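Local coordinates for protein 11S globulin subunit beta (Cucurbita maxima, PDB 2E9Q) that serves as a seed storage protein, a nutrient reservoir of the 11S globulin family built on two cupin domains and assembled into hexamers, at residues 67-72 with 152-157; 89-94 with 131-136; 286-291 with 311-316. All coordinates share one frame; numbering follows the deposited sequence.

Interaction 1 of 3, residues 67-72 with 152-157; sequences RHTIRP and QSDLVL
H68 and I70 face L157 and L155 as hydrogen-bonded antiparallel pairs, with T69 and V156 as the non-hydrogen-bonded pair between them, joining strands 63-70 and 155-162 in the sheet of the N-terminal cupin domain. Four nearly straight backbone bonds hold them, the shortest from L155 N to I70 O at 2.6 Å. The close-packed face is that of I70, L155 and L157. I70 turns CG1 beside its own backbone N (chi1 -53°), and CD1 at the end of that branch meets L157 CD1 at 3.9 Å, while V89 packs on both leucines and M147 on L157. On the reverse face the aliphatic part of R67 runs alongside V156, with CD 4.1 Å from CG1, before its guanidinium leaves for E49 and Y348. Past I70 the strand pairing gives out, and this end is the looser, solvent side: Q152 is exposed, and R71, P72, S153 and D154 are partly so. P72 CG still rests 3.1 Å from Q152 O, and D154 CB lies 4.2 Å from T69 CG2. The chemistry implies a join that rests on the four backbone bonds and the aliphatic face, with little owed to charge.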
ATOM      1  N   ARG A  67      18.173  20.708   3.182  1.00 46.20           N
ATOM      2  CA  ARG A  67      18.047  22.135   3.450  1.00 39.11           C
ATOM      3  C   ARG A  67      18.816  22.885   2.377  1.00 49.91           C
ATOM      4  O   ARG A  67      20.011  22.656   2.159  1.00 44.57           O
ATOM      5  CB  ARG A  67      18.576  22.500   4.841  1.00 40.67           C
ATOM      6  CG  ARG A  67      18.542  24.015   5.144  1.00 41.13           C
ATOM      7  CD  ARG A  67      18.787  24.303   6.622  1.00 39.86           C
ATOM      8  NE  ARG A  67      20.049  23.721   7.074  1.00 44.51           N
ATOM      9  CZ  ARG A  67      20.384  23.528   8.346  1.00 45.03           C
ATOM     10  NH1 ARG A  67      21.560  22.988   8.639  1.00 53.77           N
ATOM     11  NH2 ARG A  67      19.554  23.864   9.327  1.00 48.29           N
ATOM     12  N   HIS A  68      18.108  23.767   1.685  1.00 45.43           N
ATOM     13  CA  HIS A  68      18.710  24.555   0.634  1.00 39.17           C
ATOM     14  C   HIS A  68      18.869  25.990   1.092  1.00 44.78           C
ATOM     15  O   HIS A  68      17.968  26.576   1.683  1.00 44.74           O
ATOM     16  CB  HIS A  68      17.838  24.525  -0.616  1.00 49.23           C
ATOM     17  CG  HIS A  68      17.943  23.258  -1.404  1.00 44.58           C
ATOM     18  ND1 HIS A  68      16.839  22.585  -1.882  1.00 43.06           N
ATOM     19  CD2 HIS A  68      19.022  22.581  -1.859  1.00 40.78           C
ATOM     20  CE1 HIS A  68      17.235  21.551  -2.601  1.00 46.54           C
ATOM     21  NE2 HIS A  68      18.557  21.526  -2.603  1.00 47.77           N
ATOM     22  N   THR A  69      20.032  26.556   0.816  1.00 47.33           N
ATOM     23  CA  THR A  69      20.296  27.932   1.176  1.00 44.87           C
ATOM     24  C   THR A  69      20.650  28.613  -0.125  1.00 48.68           C
ATOM     25  O   THR A  69      21.729  28.401  -0.680  1.00 50.30           O
ATOM     26  CB  THR A  69      21.450  28.033   2.176  1.00 47.51           C
ATOM     27  OG1 THR A  69      21.018  27.504   3.440  1.00 47.19           O
ATOM     28  CG2 THR A  69      21.870  29.479   2.354  1.00 48.53           C
ATOM     29  N   ILE A  70      19.718  29.416  -0.622  1.00 45.60           N
ATOM     30  CA  ILE A  70      19.913  30.100  -1.884  1.00 43.40           C
ATOM     31  C   ILE A  70      20.151  31.575  -1.649  1.00 48.87           C
ATOM     32  O   ILE A  70      19.343  32.269  -1.023  1.00 49.03           O
ATOM     33  CB  ILE A  70      18.688  29.887  -2.793  1.00 54.45           C
ATOM     34  CG1 ILE A  70      18.415  28.382  -2.906  1.00 46.12           C
ATOM     35  CG2 ILE A  70      18.935  30.495  -4.182  1.00 49.06           C
ATOM     36  CD1 ILE A  70      17.110  28.049  -3.557  1.00 45.51           C
ATOM     37  N   ARG A  71      21.281  32.053  -2.147  1.00 55.93           N
ATOM     38  CA  ARG A  71      21.631  33.451  -1.971  1.00 59.71           C
ATOM     39  C   ARG A  71      20.888  34.301  -2.989  1.00 56.68           C
ATOM     40  O   ARG A  71      20.434  33.795  -4.021  1.00 49.50           O
ATOM     41  CB  ARG A  71      23.136  33.635  -2.172  0.50 56.41           C
ATOM     42  CG  ARG A  71      24.005  32.745  -1.305  0.50 56.52           C
ATOM     43  CD  ARG A  71      25.390  32.596  -1.917  0.50 50.53           C
ATOM     44  NE  ARG A  71      26.198  31.618  -1.198  0.50 49.01           N
ATOM     45  CZ  ARG A  71      27.186  30.928  -1.745  0.50 31.59           C
ATOM     46  NH1 ARG A  71      27.493  31.105  -3.021  0.50 45.57           N
ATOM     47  NH2 ARG A  71      27.862  30.053  -1.018  0.50 56.95           N
ATOM     48  N   PRO A  72      20.742  35.606  -2.706  1.00 60.27           N
ATOM     49  CA  PRO A  72      20.046  36.529  -3.606  1.00 52.86           C
ATOM     50  C   PRO A  72      20.424  36.307  -5.060  1.00 54.15           C
ATOM     51  O   PRO A  72      21.598  36.118  -5.385  1.00 56.93           O
ATOM     52  CB  PRO A  72      20.475  37.885  -3.083  1.00 57.76           C
ATOM     53  CG  PRO A  72      20.467  37.642  -1.597  1.00 62.62           C
ATOM     54  CD  PRO A  72      21.212  36.316  -1.502  1.00 58.36           C
ATOM     55  N   GLN A 152      16.445  39.928  -0.464  1.00 65.52           N
ATOM     56  CA  GLN A 152      17.797  40.375  -0.143  1.00 72.31           C
ATOM     57  C   GLN A 152      18.490  39.425   0.816  1.00 68.14           C
ATOM     58  O   GLN A 152      19.717  39.344   0.839  1.00 73.36           O
ATOM     59  CB  GLN A 152      17.773  41.787   0.459  1.00 75.71           C
ATOM     60  CG  GLN A 152      17.282  42.845  -0.503  1.00 78.06           C
ATOM     61  CD  GLN A 152      18.086  42.882  -1.792  1.00 84.99           C
ATOM     62  OE1 GLN A 152      17.681  43.513  -2.770  1.00 91.25           O
ATOM     63  NE2 GLN A 152      19.237  42.213  -1.798  1.00 80.86           N
ATOM     64  N   SER A 153      17.698  38.719   1.612  1.00 69.32           N
ATOM     65  CA  SER A 153      18.230  37.750   2.566  1.00 70.98           C
ATOM     66  C   SER A 153      18.421  36.432   1.825  1.00 65.35           C
ATOM     67  O   SER A 153      18.012  36.299   0.673  1.00 66.80           O
ATOM     68  CB  SER A 153      17.234  37.523   3.703  1.00 75.46           C
ATOM     69  OG  SER A 153      16.147  36.724   3.259  1.00 69.04           O
ATOM     70  N   ASP A 154      19.039  35.456   2.479  1.00 61.01           N
ATOM     71  CA  ASP A 154      19.226  34.149   1.854  1.00 55.83           C
ATOM     72  C   ASP A 154      17.895  33.410   1.924  1.00 42.63           C
ATOM     73  O   ASP A 154      17.159  33.534   2.895  1.00 48.54           O
ATOM     74  CB  ASP A 154      20.277  33.313   2.596  1.00 61.16           C
ATOM     75  CG  ASP A 154      21.683  33.866   2.463  1.00 58.38           C
ATOM     76  OD1 ASP A 154      22.177  34.015   1.322  1.00 61.15           O
ATOM     77  OD2 ASP A 154      22.301  34.138   3.512  1.00 75.82           O
ATOM     78  N   LEU A 155      17.594  32.629   0.900  1.00 48.58           N
ATOM     79  CA  LEU A 155      16.356  31.864   0.880  1.00 51.23           C
ATOM     80  C   LEU A 155      16.651  30.501   1.516  1.00 45.28           C
ATOM     81  O   LEU A 155      17.414  29.724   0.950  1.00 51.58           O
ATOM     82  CB  LEU A 155      15.907  31.663  -0.566  1.00 48.74           C
ATOM     83  CG  LEU A 155      14.420  31.600  -0.893  1.00 58.21           C
ATOM     84  CD1 LEU A 155      14.261  30.849  -2.196  1.00 44.51           C
ATOM     85  CD2 LEU A 155      13.636  30.931   0.225  1.00 48.15           C
ATOM     86  N   VAL A 156      16.065  30.220   2.678  1.00 45.75           N
ATOM     87  CA  VAL A 156      16.279  28.938   3.367  1.00 42.06           C
ATOM     88  C   VAL A 156      15.050  28.017   3.271  1.00 44.29           C
ATOM     89  O   VAL A 156      13.970  28.339   3.787  1.00 44.49           O
ATOM     90  CB  VAL A 156      16.639  29.156   4.868  1.00 48.14           C
ATOM     91  CG1 VAL A 156      16.943  27.822   5.542  1.00 39.69           C
ATOM     92  CG2 VAL A 156      17.845  30.093   4.991  1.00 47.24           C
ATOM     93  N   LEU A 157      15.238  26.868   2.621  1.00 42.11           N
ATOM     94  CA  LEU A 157      14.176  25.887   2.401  1.00 41.66           C
ATOM     95  C   LEU A 157      14.381  24.522   3.063  1.00 49.55           C
ATOM     96  O   LEU A 157      15.393  23.843   2.832  1.00 42.49           O
ATOM     97  CB  LEU A 157      14.011  25.662   0.910  1.00 40.83           C
ATOM     98  CG  LEU A 157      13.961  26.969   0.123  1.00 42.00           C
ATOM     99  CD1 LEU A 157      14.147  26.692  -1.357  1.00 39.28           C
ATOM    100  CD2 LEU A 157      12.648  27.662   0.413  1.00 35.43           C
TER

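Interaction 2 of 3, residues 89-94 with 131-136; sequences VAQGFG and FREGDL
F131 turns one face of its ring to the backbone of G94: G94 CA makes a CH-pi contact 4.0 Å from the ring centroid, 20° off the normal, and G94 O lies over the same face toward the rim. V89 CG2 approaches obliquely, 3.7 Å from F131 CD1, and L155 and L137 also pack against the F131 side chain. These contacts belong to the cupin β-barrel at a place where both segments pass from one sheet to the other: 89-94 at G92, just after a classic beta bulge in which A90 and Q91 both face V156, and 131-136 through a type II turn from R132 to D135. F131 and G94 form a hydrogen-bonded antiparallel pair, with F131 N 2.7 Å from G94 O. At the other end V89 grips the turn with its backbone, its N bonded to D135 O and its O receiving G134 N, while V89 CG1 packs 3.6 Å from E133 CA. E133 CG reaches to 3.3 Å from A90 O. Both G92 and G134 have backbone angles that suit glycine, a CB being jammed there against the preceding carbonyl. Inside the turn, R132 N donates to D135 OD2 at 2.6 Å, meeting it from above the carboxylate plane.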
ATOM      1  N   VAL A  89       9.340  27.089   3.823  1.00 45.04           N
ATOM      2  CA  VAL A  89      10.156  28.279   3.573  1.00 44.98           C
ATOM      3  C   VAL A  89      10.467  28.889   4.934  1.00 44.32           C
ATOM      4  O   VAL A  89       9.651  29.602   5.510  1.00 45.26           O
ATOM      5  CB  VAL A  89       9.390  29.304   2.691  1.00 46.83           C
ATOM      6  CG1 VAL A  89      10.215  30.565   2.502  1.00 45.37           C
ATOM      7  CG2 VAL A  89       9.071  28.678   1.341  1.00 40.47           C
ATOM      8  N   ALA A  90      11.657  28.593   5.443  1.00 49.51           N
ATOM      9  CA  ALA A  90      12.067  29.066   6.756  1.00 45.62           C
ATOM     10  C   ALA A  90      12.490  30.527   6.757  1.00 48.59           C
ATOM     11  O   ALA A  90      12.373  31.208   7.776  1.00 47.75           O
ATOM     12  CB  ALA A  90      13.209  28.186   7.290  1.00 41.17           C
ATOM     13  N   GLN A  91      12.985  31.004   5.619  1.00 48.11           N
ATOM     14  CA  GLN A  91      13.429  32.391   5.512  1.00 56.75           C
ATOM     15  C   GLN A  91      13.514  32.869   4.064  1.00 51.86           C
ATOM     16  O   GLN A  91      13.924  32.123   3.173  1.00 49.13           O
ATOM     17  CB  GLN A  91      14.801  32.557   6.183  1.00 54.16           C
ATOM     18  CG  GLN A  91      15.388  33.962   6.080  1.00 66.36           C
ATOM     19  CD  GLN A  91      16.852  34.046   6.532  1.00 59.36           C
ATOM     20  OE1 GLN A  91      17.169  33.871   7.708  1.00 59.40           O
ATOM     21  NE2 GLN A  91      17.741  34.310   5.588  1.00 52.49           N
ATOM     22  N   GLY A  92      13.114  34.119   3.843  1.00 52.02           N
ATOM     23  CA  GLY A  92      13.182  34.702   2.515  1.00 48.55           C
ATOM     24  C   GLY A  92      11.921  34.548   1.693  1.00 52.73           C
ATOM     25  O   GLY A  92      10.899  34.080   2.193  1.00 56.83           O
ATOM     26  N   PHE A  93      11.988  34.961   0.431  1.00 46.48           N
ATOM     27  CA  PHE A  93      10.851  34.833  -0.465  1.00 53.50           C
ATOM     28  C   PHE A  93      11.288  34.829  -1.915  1.00 51.63           C
ATOM     29  O   PHE A  93      12.348  35.351  -2.260  1.00 54.43           O
ATOM     30  CB  PHE A  93       9.803  35.934  -0.223  1.00 64.17           C
ATOM     31  CG  PHE A  93      10.336  37.340  -0.303  1.00 67.65           C
ATOM     32  CD1 PHE A  93      10.956  37.929   0.795  1.00 64.35           C
ATOM     33  CD2 PHE A  93      10.165  38.092  -1.461  1.00 72.32           C
ATOM     34  CE1 PHE A  93      11.397  39.252   0.749  1.00 79.23           C
ATOM     35  CE2 PHE A  93      10.602  39.423  -1.526  1.00 87.07           C
ATOM     36  CZ  PHE A  93      11.219  40.006  -0.416  1.00 85.55           C
ATOM     37  N   GLY A  94      10.480  34.210  -2.762  1.00 43.80           N
ATOM     38  CA  GLY A  94      10.827  34.141  -4.159  1.00 50.88           C
ATOM     39  C   GLY A  94       9.702  33.600  -5.014  1.00 50.40           C
ATOM     40  O   GLY A  94       8.534  33.628  -4.619  1.00 53.42           O
ATOM     41  N   PHE A 131       6.280  32.947  -3.394  1.00 46.31           N
ATOM     42  CA  PHE A 131       6.157  32.321  -2.088  1.00 54.12           C
ATOM     43  C   PHE A 131       6.992  33.128  -1.118  1.00 48.84           C
ATOM     44  O   PHE A 131       7.916  33.833  -1.518  1.00 55.13           O
ATOM     45  CB  PHE A 131       6.629  30.860  -2.132  1.00 48.14           C
ATOM     46  CG  PHE A 131       8.062  30.696  -2.541  1.00 47.40           C
ATOM     47  CD1 PHE A 131       9.088  30.916  -1.632  1.00 47.92           C
ATOM     48  CD2 PHE A 131       8.388  30.341  -3.847  1.00 46.27           C
ATOM     49  CE1 PHE A 131      10.415  30.789  -2.022  1.00 54.37           C
ATOM     50  CE2 PHE A 131       9.709  30.213  -4.246  1.00 47.67           C
ATOM     51  CZ  PHE A 131      10.726  30.438  -3.336  1.00 56.68           C
ATOM     52  N   ARG A 132       6.673  33.014   0.160  1.00 55.52           N
ATOM     53  CA  ARG A 132       7.385  33.760   1.175  1.00 56.77           C
ATOM     54  C   ARG A 132       7.486  32.952   2.460  1.00 55.35           C
ATOM     55  O   ARG A 132       6.865  31.895   2.594  1.00 48.73           O
ATOM     56  CB  ARG A 132       6.637  35.061   1.445  1.00 56.15           C
ATOM     57  CG  ARG A 132       5.220  34.814   1.895  1.00 49.41           C
ATOM     58  CD  ARG A 132       4.493  36.104   2.209  1.00 56.23           C
ATOM     59  NE  ARG A 132       3.436  35.876   3.188  1.00 59.29           N
ATOM     60  CZ  ARG A 132       2.445  35.007   3.037  1.00 57.92           C
ATOM     61  NH1 ARG A 132       2.361  34.271   1.935  1.00 64.89           N
ATOM     62  NH2 ARG A 132       1.552  34.855   4.003  1.00 60.89           N
ATOM     63  N   GLU A 133       8.251  33.481   3.408  1.00 47.33           N
ATOM     64  CA  GLU A 133       8.466  32.831   4.691  1.00 50.37           C
ATOM     65  C   GLU A 133       7.187  32.350   5.361  1.00 50.00           C
ATOM     66  O   GLU A 133       6.238  33.109   5.538  1.00 52.88           O
ATOM     67  CB  GLU A 133       9.205  33.784   5.631  1.00 52.83           C
ATOM     68  CG  GLU A 133       9.895  33.093   6.798  1.00 57.02           C
ATOM     69  CD  GLU A 133      10.683  34.062   7.670  1.00 70.76           C
ATOM     70  OE1 GLU A 133      11.461  34.877   7.119  1.00 63.79           O
ATOM     71  OE2 GLU A 133      10.525  34.001   8.911  1.00 69.75           O
ATOM     72  N   GLY A 134       7.170  31.076   5.741  1.00 49.11           N
ATOM     73  CA  GLY A 134       6.001  30.532   6.395  1.00 38.63           C
ATOM     74  C   GLY A 134       5.190  29.688   5.438  1.00 42.82           C
ATOM     75  O   GLY A 134       4.255  28.989   5.839  1.00 45.66           O
ATOM     76  N   ASP A 135       5.531  29.762   4.161  1.00 41.50           N
ATOM     77  CA  ASP A 135       4.831  28.958   3.177  1.00 38.81           C
ATOM     78  C   ASP A 135       5.294  27.509   3.235  1.00 46.58           C
ATOM     79  O   ASP A 135       6.483  27.216   3.423  1.00 46.15           O
ATOM     80  CB  ASP A 135       5.057  29.486   1.752  1.00 45.54           C
ATOM     81  CG  ASP A 135       4.235  30.739   1.447  1.00 50.14           C
ATOM     82  OD1 ASP A 135       3.236  30.986   2.152  1.00 41.78           O
ATOM     83  OD2 ASP A 135       4.593  31.465   0.496  1.00 47.85           O
ATOM     84  N   LEU A 136       4.329  26.616   3.076  1.00 43.76           N
ATOM     85  CA  LEU A 136       4.558  25.188   3.046  1.00 38.91           C
ATOM     86  C   LEU A 136       4.207  24.879   1.597  1.00 45.62           C
ATOM     87  O   LEU A 136       3.025  24.886   1.221  1.00 45.75           O
ATOM     88  CB  LEU A 136       3.589  24.482   4.000  1.00 36.88           C
ATOM     89  CG  LEU A 136       3.682  22.963   4.200  1.00 49.61           C
ATOM     90  CD1 LEU A 136       3.417  22.250   2.885  1.00 52.45           C
ATOM     91  CD2 LEU A 136       5.073  22.596   4.742  1.00 48.03           C
TER

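Interaction 3 of 3, residues 286-291 with 311-316; sequences LKQNIG and YHTLPI
L286 to Q288 and T313 to I316 run in nearly opposite directions, 162° apart, yet they do not pair as strands: the CA atoms of L286 and I316 stay 6.8 Å apart, those of Q288 and L314 6.9 Å, and no backbone hydrogen bond spans the gap. In this bicupin fold, strand 287-289 is an outermost strand, within this chain, of the sheet that includes 135-139, whose backbone it meets through Q288 and L136. The loop 311-316 lies past it, leading from strand 304-309 of the second cupin sheet to helix 317-320. Side chains therefore make the contact, against each other and against the strand's backbone. Q288 points toward the loop with CG anti to its backbone N (chi1 178°) and an extended chain, crossing T313 at about a right angle and bringing OE1 to 2.7 Å from T313 OG1. T313 OG1 also hydrogen-bonds N310 O. The other end of the amide is held independently, as Q288 NE2 bonds to T308 O, which helps fix how the group is turned. OE1 also borders apolar surface, lying 3.5 Å from L314 CB. K287 turns the other way, its NZ bonding to P130 O, and leaves only its backbone to the loop. Farther along, L286 CD2 and I316 CG1 make a looser aliphatic touch at 4.2 Å. L314 fills the middle with both branches: CD2 lies 4.1 Å from Q288 CB, and CD1 presses to 3.3 Å from K287 O.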
ATOM      1  N   LEU A 286      -1.107  24.771  -4.386  1.00 47.41           N
ATOM      2  CA  LEU A 286       0.080  23.963  -4.155  1.00 45.57           C
ATOM      3  C   LEU A 286       0.890  24.499  -2.988  1.00 50.74           C
ATOM      4  O   LEU A 286       2.077  24.200  -2.846  1.00 47.05           O
ATOM      5  CB  LEU A 286       0.944  23.927  -5.414  1.00 49.77           C
ATOM      6  CG  LEU A 286       0.224  23.421  -6.664  1.00 45.94           C
ATOM      7  CD1 LEU A 286       1.223  23.177  -7.783  1.00 42.84           C
ATOM      8  CD2 LEU A 286      -0.513  22.140  -6.326  1.00 49.87           C
ATOM      9  N   LYS A 287       0.240  25.309  -2.161  1.00 45.97           N
ATOM     10  CA  LYS A 287       0.890  25.862  -1.001  1.00 38.15           C
ATOM     11  C   LYS A 287      -0.129  26.388  -0.024  1.00 47.00           C
ATOM     12  O   LYS A 287      -1.297  26.584  -0.372  1.00 40.46           O
ATOM     13  CB  LYS A 287       1.854  26.990  -1.384  1.00 52.15           C
ATOM     14  CG  LYS A 287       1.224  28.313  -1.804  1.00 56.65           C
ATOM     15  CD  LYS A 287       2.305  29.403  -1.835  1.00 58.66           C
ATOM     16  CE  LYS A 287       1.788  30.743  -2.341  1.00 60.45           C
ATOM     17  NZ  LYS A 287       1.755  30.808  -3.841  1.00 65.32           N
ATOM     18  N   GLN A 288       0.339  26.597   1.205  1.00 45.48           N
ATOM     19  CA  GLN A 288      -0.453  27.124   2.306  1.00 40.65           C
ATOM     20  C   GLN A 288       0.539  27.733   3.291  1.00 50.89           C
ATOM     21  O   GLN A 288       1.536  27.100   3.651  1.00 46.42           O
ATOM     22  CB  GLN A 288      -1.240  26.012   3.004  1.00 38.87           C
ATOM     23  CG  GLN A 288      -2.057  26.501   4.211  1.00 37.71           C
ATOM     24  CD  GLN A 288      -2.713  25.371   4.997  1.00 42.41           C
ATOM     25  OE1 GLN A 288      -3.038  24.324   4.446  1.00 43.25           O
ATOM     26  NE2 GLN A 288      -2.924  25.593   6.291  1.00 45.56           N
ATOM     27  N   ASN A 289       0.287  28.961   3.721  1.00 49.43           N
ATOM     28  CA  ASN A 289       1.189  29.591   4.671  1.00 47.89           C
ATOM     29  C   ASN A 289       0.727  29.222   6.064  1.00 54.96           C
ATOM     30  O   ASN A 289      -0.429  29.457   6.426  1.00 50.83           O
ATOM     31  CB  ASN A 289       1.177  31.110   4.517  1.00 52.32           C
ATOM     32  CG  ASN A 289       2.323  31.769   5.251  1.00 39.49           C
ATOM     33  OD1 ASN A 289       3.359  32.079   4.664  1.00 49.08           O
ATOM     34  ND2 ASN A 289       2.152  31.967   6.543  1.00 40.79           N
ATOM     35  N   ILE A 290       1.622  28.627   6.843  1.00 51.91           N
ATOM     36  CA  ILE A 290       1.289  28.226   8.201  1.00 44.53           C
ATOM     37  C   ILE A 290       2.157  29.000   9.176  1.00 49.73           C
ATOM     38  O   ILE A 290       2.361  28.591  10.319  1.00 53.84           O
ATOM     39  CB  ILE A 290       1.470  26.703   8.396  1.00 49.80           C
ATOM     40  CG1 ILE A 290       2.832  26.246   7.865  1.00 37.73           C
ATOM     41  CG2 ILE A 290       0.363  25.961   7.671  1.00 46.83           C
ATOM     42  CD1 ILE A 290       3.025  24.747   7.947  1.00 44.27           C
ATOM     43  N   GLY A 291       2.650  30.137   8.695  1.00 52.52           N
ATOM     44  CA  GLY A 291       3.484  31.013   9.493  1.00 55.10           C
ATOM     45  C   GLY A 291       2.684  31.925  10.410  1.00 56.82           C
ATOM     46  O   GLY A 291       1.500  31.706  10.659  1.00 48.78           O
ATOM     47  N   TYR A 311      -5.051  17.806   4.455  1.00 44.94           N
ATOM     48  CA  TYR A 311      -5.882  17.793   3.272  1.00 48.46           C
ATOM     49  C   TYR A 311      -7.181  18.579   3.455  1.00 54.00           C
ATOM     50  O   TYR A 311      -7.787  18.974   2.475  1.00 47.36           O
ATOM     51  CB  TYR A 311      -6.159  16.354   2.834  1.00 42.24           C
ATOM     52  CG  TYR A 311      -7.263  15.676   3.591  1.00 52.92           C
ATOM     53  CD1 TYR A 311      -8.574  15.682   3.103  1.00 52.52           C
ATOM     54  CD2 TYR A 311      -7.011  15.045   4.803  1.00 51.20           C
ATOM     55  CE1 TYR A 311      -9.599  15.076   3.802  1.00 48.46           C
ATOM     56  CE2 TYR A 311      -8.032  14.436   5.517  1.00 58.00           C
ATOM     57  CZ  TYR A 311      -9.325  14.453   5.009  1.00 65.31           C
ATOM     58  OH  TYR A 311     -10.336  13.829   5.699  1.00 66.47           O
ATOM     59  N   HIS A 312      -7.600  18.811   4.698  1.00 47.44           N
ATOM     60  CA  HIS A 312      -8.812  19.595   4.946  1.00 54.30           C
ATOM     61  C   HIS A 312      -8.576  21.062   4.592  1.00 57.49           C
ATOM     62  O   HIS A 312      -9.503  21.762   4.175  1.00 53.06           O
ATOM     63  CB  HIS A 312      -9.241  19.542   6.417  1.00 54.18           C
ATOM     64  CG  HIS A 312      -9.859  18.244   6.830  1.00 57.00           C
ATOM     65  ND1 HIS A 312     -10.902  17.666   6.141  1.00 56.69           N
ATOM     66  CD2 HIS A 312      -9.581  17.411   7.861  1.00 52.05           C
ATOM     67  CE1 HIS A 312     -11.236  16.529   6.725  1.00 60.89           C
ATOM     68  NE2 HIS A 312     -10.450  16.351   7.771  1.00 60.24           N
ATOM     69  N   THR A 313      -7.342  21.530   4.772  1.00 52.07           N
ATOM     70  CA  THR A 313      -7.000  22.922   4.488  1.00 48.34           C
ATOM     71  C   THR A 313      -6.290  23.090   3.159  1.00 46.38           C
ATOM     72  O   THR A 313      -6.250  24.183   2.601  1.00 49.04           O
ATOM     73  CB  THR A 313      -6.076  23.504   5.562  1.00 47.31           C
ATOM     74  OG1 THR A 313      -4.852  22.760   5.589  1.00 47.10           O
ATOM     75  CG2 THR A 313      -6.737  23.453   6.921  1.00 47.19           C
ATOM     76  N   LEU A 314      -5.703  22.012   2.668  1.00 42.75           N
ATOM     77  CA  LEU A 314      -4.997  22.052   1.406  1.00 39.85           C
ATOM     78  C   LEU A 314      -5.255  20.711   0.735  1.00 44.70           C
ATOM     79  O   LEU A 314      -4.500  19.749   0.920  1.00 44.31           O
ATOM     80  CB  LEU A 314      -3.502  22.282   1.639  1.00 38.68           C
ATOM     81  CG  LEU A 314      -2.599  22.422   0.402  1.00 45.24           C
ATOM     82  CD1 LEU A 314      -2.957  23.686  -0.378  1.00 44.48           C
ATOM     83  CD2 LEU A 314      -1.142  22.479   0.846  1.00 38.84           C
ATOM     84  N   PRO A 315      -6.346  20.635  -0.054  1.00 48.42           N
ATOM     85  CA  PRO A 315      -6.821  19.467  -0.804  1.00 38.08           C
ATOM     86  C   PRO A 315      -5.744  18.616  -1.465  1.00 37.87           C
ATOM     87  O   PRO A 315      -5.835  17.395  -1.486  1.00 37.98           O
ATOM     88  CB  PRO A 315      -7.756  20.084  -1.838  1.00 43.08           C
ATOM     89  CG  PRO A 315      -8.360  21.215  -1.083  1.00 55.77           C
ATOM     90  CD  PRO A 315      -7.162  21.823  -0.383  1.00 46.69           C
ATOM     91  N   ILE A 316      -4.731  19.259  -2.020  1.00 41.18           N
ATOM     92  CA  ILE A 316      -3.681  18.520  -2.693  1.00 47.13           C
ATOM     93  C   ILE A 316      -2.938  17.520  -1.776  1.00 36.92           C
ATOM     94  O   ILE A 316      -2.379  16.545  -2.248  1.00 43.08           O
ATOM     95  CB  ILE A 316      -2.686  19.503  -3.371  1.00 40.89           C
ATOM     96  CG1 ILE A 316      -1.724  18.739  -4.273  1.00 41.44           C
ATOM     97  CG2 ILE A 316      -1.930  20.285  -2.335  1.00 39.23           C
ATOM     98  CD1 ILE A 316      -2.414  17.903  -5.302  1.00 47.94           C
TER

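Taken together, the three contacts illustrate how chemistry follows position in a cupin β-barrel. Interactions 1 and 2 share the N-terminal cupin sheet, where strands 155-162 and 85-91 are neighbours and V156 O meets A90 N. Interaction 3 reaches that sheet through strand 287-289, which adjoins 135-139, with I290 N close to G134 O. All three are partly buried. Interaction 1 is regular strand pairing with a buried face and an exposed end. Interaction 2 is two short pairings, one in each sheet, where both segments change sheets, with V89 and F131 buried but F93, R132 and E133 exposed. Interaction 3, the smallest, buries L286 and L314, leaves T313 exposed and relies on side chains.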